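Local coordinates for putative secreted glycosylhydrolase (Parabacteroides distasonis ATCC 8503, PDB 3IMM), which is probably a secreted glycoside hydrolase of the 3-keto-disaccharide hydrolase family, at residues A[82-87]-A[189-194]. Numbering follows the deposited sequence.
Sequences IQIADD and SLIWFR. With NA (sodium ion), chain D.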
loop_
_atom_site.group_PDB
_atom_site.type_symbol
_atom_site.label_atom_id
_atom_site.label_comp_id
_atom_site.label_asym_id
_atom_site.label_seq_id
_atom_site.Cartn_x
_atom_site.Cartn_y
_atom_site.Cartn_z
ATOM N N ILE A 82 -2.310 1.198 -1.829
ATOM C CA ILE A 82 -1.227 1.359 -2.760
ATOM C C ILE A 82 -0.698 -0.039 -3.048
ATOM O O ILE A 82 -0.181 -0.713 -2.171
ATOM C CB ILE A 82 -0.090 2.245 -2.237
ATOM C CG1 ILE A 82 -0.577 3.682 -1.946
ATOM C CG2 ILE A 82 1.012 2.314 -3.353
ATOM C CD1 ILE A 82 -1.450 3.886 -0.710
ATOM N N GLN A 83 -0.892 -0.468 -4.289
ATOM C CA GLN A 83 -0.484 -1.797 -4.720
ATOM C C GLN A 83 1.030 -2.005 -4.671
ATOM O O GLN A 83 1.806 -1.161 -5.131
ATOM C CB GLN A 83 -0.934 -1.988 -6.165
ATOM C CG GLN A 83 -0.654 -3.340 -6.776
ATOM C CD GLN A 83 -1.558 -4.427 -6.287
ATOM O OE1 GLN A 83 -2.226 -4.284 -5.268
ATOM N NE2 GLN A 83 -1.604 -5.525 -7.028
ATOM N N ILE A 84 1.436 -3.171 -4.183
ATOM C CA ILE A 84 2.811 -3.644 -4.309
ATOM C C ILE A 84 2.733 -4.961 -5.018
ATOM O O ILE A 84 1.996 -5.845 -4.600
ATOM C CB ILE A 84 3.523 -3.855 -2.948
ATOM C CG1 ILE A 84 3.745 -2.546 -2.247
ATOM C CG2 ILE A 84 4.888 -4.502 -3.168
ATOM C CD1 ILE A 84 4.281 -2.698 -0.852
ATOM N N ALA A 85 3.463 -5.093 -6.117
ATOM C CA ALA A 85 3.346 -6.272 -6.935
ATOM C C ALA A 85 4.620 -6.524 -7.701
ATOM O O ALA A 85 5.334 -5.603 -8.080
ATOM C CB ALA A 85 2.135 -6.155 -7.921
ATOM N N ASP A 86 4.874 -7.798 -7.938
ATOM C CA ASP A 86 5.900 -8.228 -8.889
ATOM C C ASP A 86 5.428 -8.079 -10.324
ATOM O O ASP A 86 4.895 -9.004 -10.904
ATOM C CB ASP A 86 6.285 -9.701 -8.647
ATOM C CG ASP A 86 7.273 -10.213 -9.675
ATOM O OD1 ASP A 86 8.012 -9.370 -10.248
ATOM O OD2 ASP A 86 7.319 -11.439 -9.911
ATOM N N ASP A 87 5.665 -6.915 -10.912
ATOM C CA ASP A 87 5.270 -6.657 -12.291
ATOM C C ASP A 87 5.966 -7.582 -13.323
ATOM O O ASP A 87 5.605 -7.586 -14.489
ATOM C CB ASP A 87 5.588 -5.187 -12.653
ATOM C CG ASP A 87 4.675 -4.202 -11.984
ATOM O OD1 ASP A 87 3.803 -4.619 -11.230
ATOM O OD2 ASP A 87 4.819 -2.984 -12.197
ATOM N N SER A 189 3.912 -16.562 -2.324
ATOM C CA SER A 189 4.840 -15.455 -2.594
ATOM C C SER A 189 5.018 -14.628 -1.325
ATOM O O SER A 189 4.035 -14.178 -0.713
ATOM C CB SER A 189 4.320 -14.579 -3.724
ATOM O OG SER A 189 4.192 -15.338 -4.911
ATOM N N LEU A 190 6.266 -14.461 -0.906
ATOM C CA LEU A 190 6.543 -13.661 0.267
ATOM C C LEU A 190 6.756 -12.206 -0.139
ATOM O O LEU A 190 6.860 -11.864 -1.320
ATOM C CB LEU A 190 7.755 -14.194 1.010
ATOM C CG LEU A 190 7.829 -15.708 1.290
ATOM C CD1 LEU A 190 9.050 -15.991 2.214
ATOM C CD2 LEU A 190 6.558 -16.233 1.923
ATOM N N ILE A 191 6.762 -11.356 0.874
ATOM C CA ILE A 191 7.120 -9.962 0.752
ATOM C C ILE A 191 7.855 -9.582 2.046
ATOM O O ILE A 191 7.553 -10.111 3.108
ATOM C CB ILE A 191 5.867 -9.066 0.453
ATOM C CG1 ILE A 191 6.348 -7.637 0.135
ATOM C CG2 ILE A 191 4.910 -9.096 1.607
ATOM C CD1 ILE A 191 5.330 -6.666 -0.526
ATOM N N TRP A 192 8.888 -8.744 1.931
ATOM C CA TRP A 192 9.676 -8.272 3.048
ATOM C C TRP A 192 9.678 -6.762 3.085
ATOM O O TRP A 192 9.833 -6.115 2.039
ATOM C CB TRP A 192 11.123 -8.752 2.895
ATOM C CG TRP A 192 11.296 -10.259 2.924
ATOM C CD1 TRP A 192 11.553 -11.009 4.014
ATOM C CD2 TRP A 192 11.243 -11.173 1.818
ATOM N NE1 TRP A 192 11.686 -12.337 3.675
ATOM C CE2 TRP A 192 11.498 -12.462 2.328
ATOM C CE3 TRP A 192 11.004 -11.028 0.448
ATOM C CZ2 TRP A 192 11.514 -13.604 1.521
ATOM C CZ3 TRP A 192 11.036 -12.156 -0.352
ATOM C CH2 TRP A 192 11.285 -13.432 0.192
ATOM N N PHE A 193 9.555 -6.199 4.295
ATOM C CA PHE A 193 9.627 -4.767 4.473
ATOM C C PHE A 193 10.751 -4.319 5.408
ATOM O O PHE A 193 11.176 -5.055 6.336
ATOM C CB PHE A 193 8.330 -4.214 5.034
ATOM C CG PHE A 193 7.087 -4.653 4.305
ATOM C CD1 PHE A 193 6.580 -3.925 3.259
ATOM C CD2 PHE A 193 6.401 -5.801 4.743
ATOM C CE1 PHE A 193 5.427 -4.318 2.646
ATOM C CE2 PHE A 193 5.244 -6.205 4.131
ATOM C CZ PHE A 193 4.755 -5.465 3.069
ATOM N N ARG A 194 11.220 -3.096 5.192
ATOM C CA ARG A 194 12.174 -2.494 6.108
ATOM C C ARG A 194 12.234 -0.997 5.999
ATOM O O ARG A 194 11.693 -0.399 5.070
ATOM C CB ARG A 194 13.577 -3.068 5.979
ATOM C CG ARG A 194 14.221 -2.681 4.774
ATOM C CD ARG A 194 15.712 -3.051 4.724
ATOM N NE ARG A 194 16.109 -2.421 3.480
ATOM C CZ ARG A 194 17.042 -2.810 2.637
ATOM N NH1 ARG A 194 17.798 -3.841 2.894
ATOM N NH2 ARG A 194 17.214 -2.103 1.514
HETATM NA NA NA D . -2.553 -5.814 -3.437
#
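Ile-84 meets Ile-191 and Phe-193 across the interior of a concanavalin-like beta sandwich, where strand 80-85, at the edge of one sheet, faces strand 191-200 of the other. The two strands are not paired: the nearest alpha carbons, those of Ile-84 and Ile-191, stand 9.2 Å apart, the spacing of packed sheet faces. Along 82-87, Ile-82 turns into the same core but packs on Met-125 and Ile-127 of strand 122-130. Gln-83 serves a different purpose, giving OE1 to the sodium ion at 2.4 Å, in a site completed by Asn-62, Ser-63 and Glu-81; its NE2 is hydrogen-bonded to Glu-99 O, which helps fix the amide's rotation.

Ile-84 then sends both of its branches across the gap. CG2 presses against CD1 of Ile-191 at 3.4 Å, a tight approach for two methyl carbons. The Ile-191 chain is extended (chi1 -172°, chi2 165°), carrying CD1 inward to Ile-84, and the two side chains cross nearly at right angles. The longer Ile-84 branch, also extended, brings CD1 to CE1 of Phe-193 at 4.0 Å; the methyl arrives at the ring's edge, near its plane, and does not lie over a face. Phe-55 and Val-65, from strands of the two sheets, also touch Ile-84. Beyond it, Asp-86, at the centre of an inverse gamma turn, accepts a hydrogen bond from Gly-60 N at OD2 as the chain leaves the strand.

Between the two segments, cohesion is therefore wholly apolar and small, with 100 Å² buried over both sides: a methyl-methyl and a methyl-ring contact, neither directional, while Gln-83, next in the chain to Ile-84, supplies one of the four protein ligands of the sodium ion.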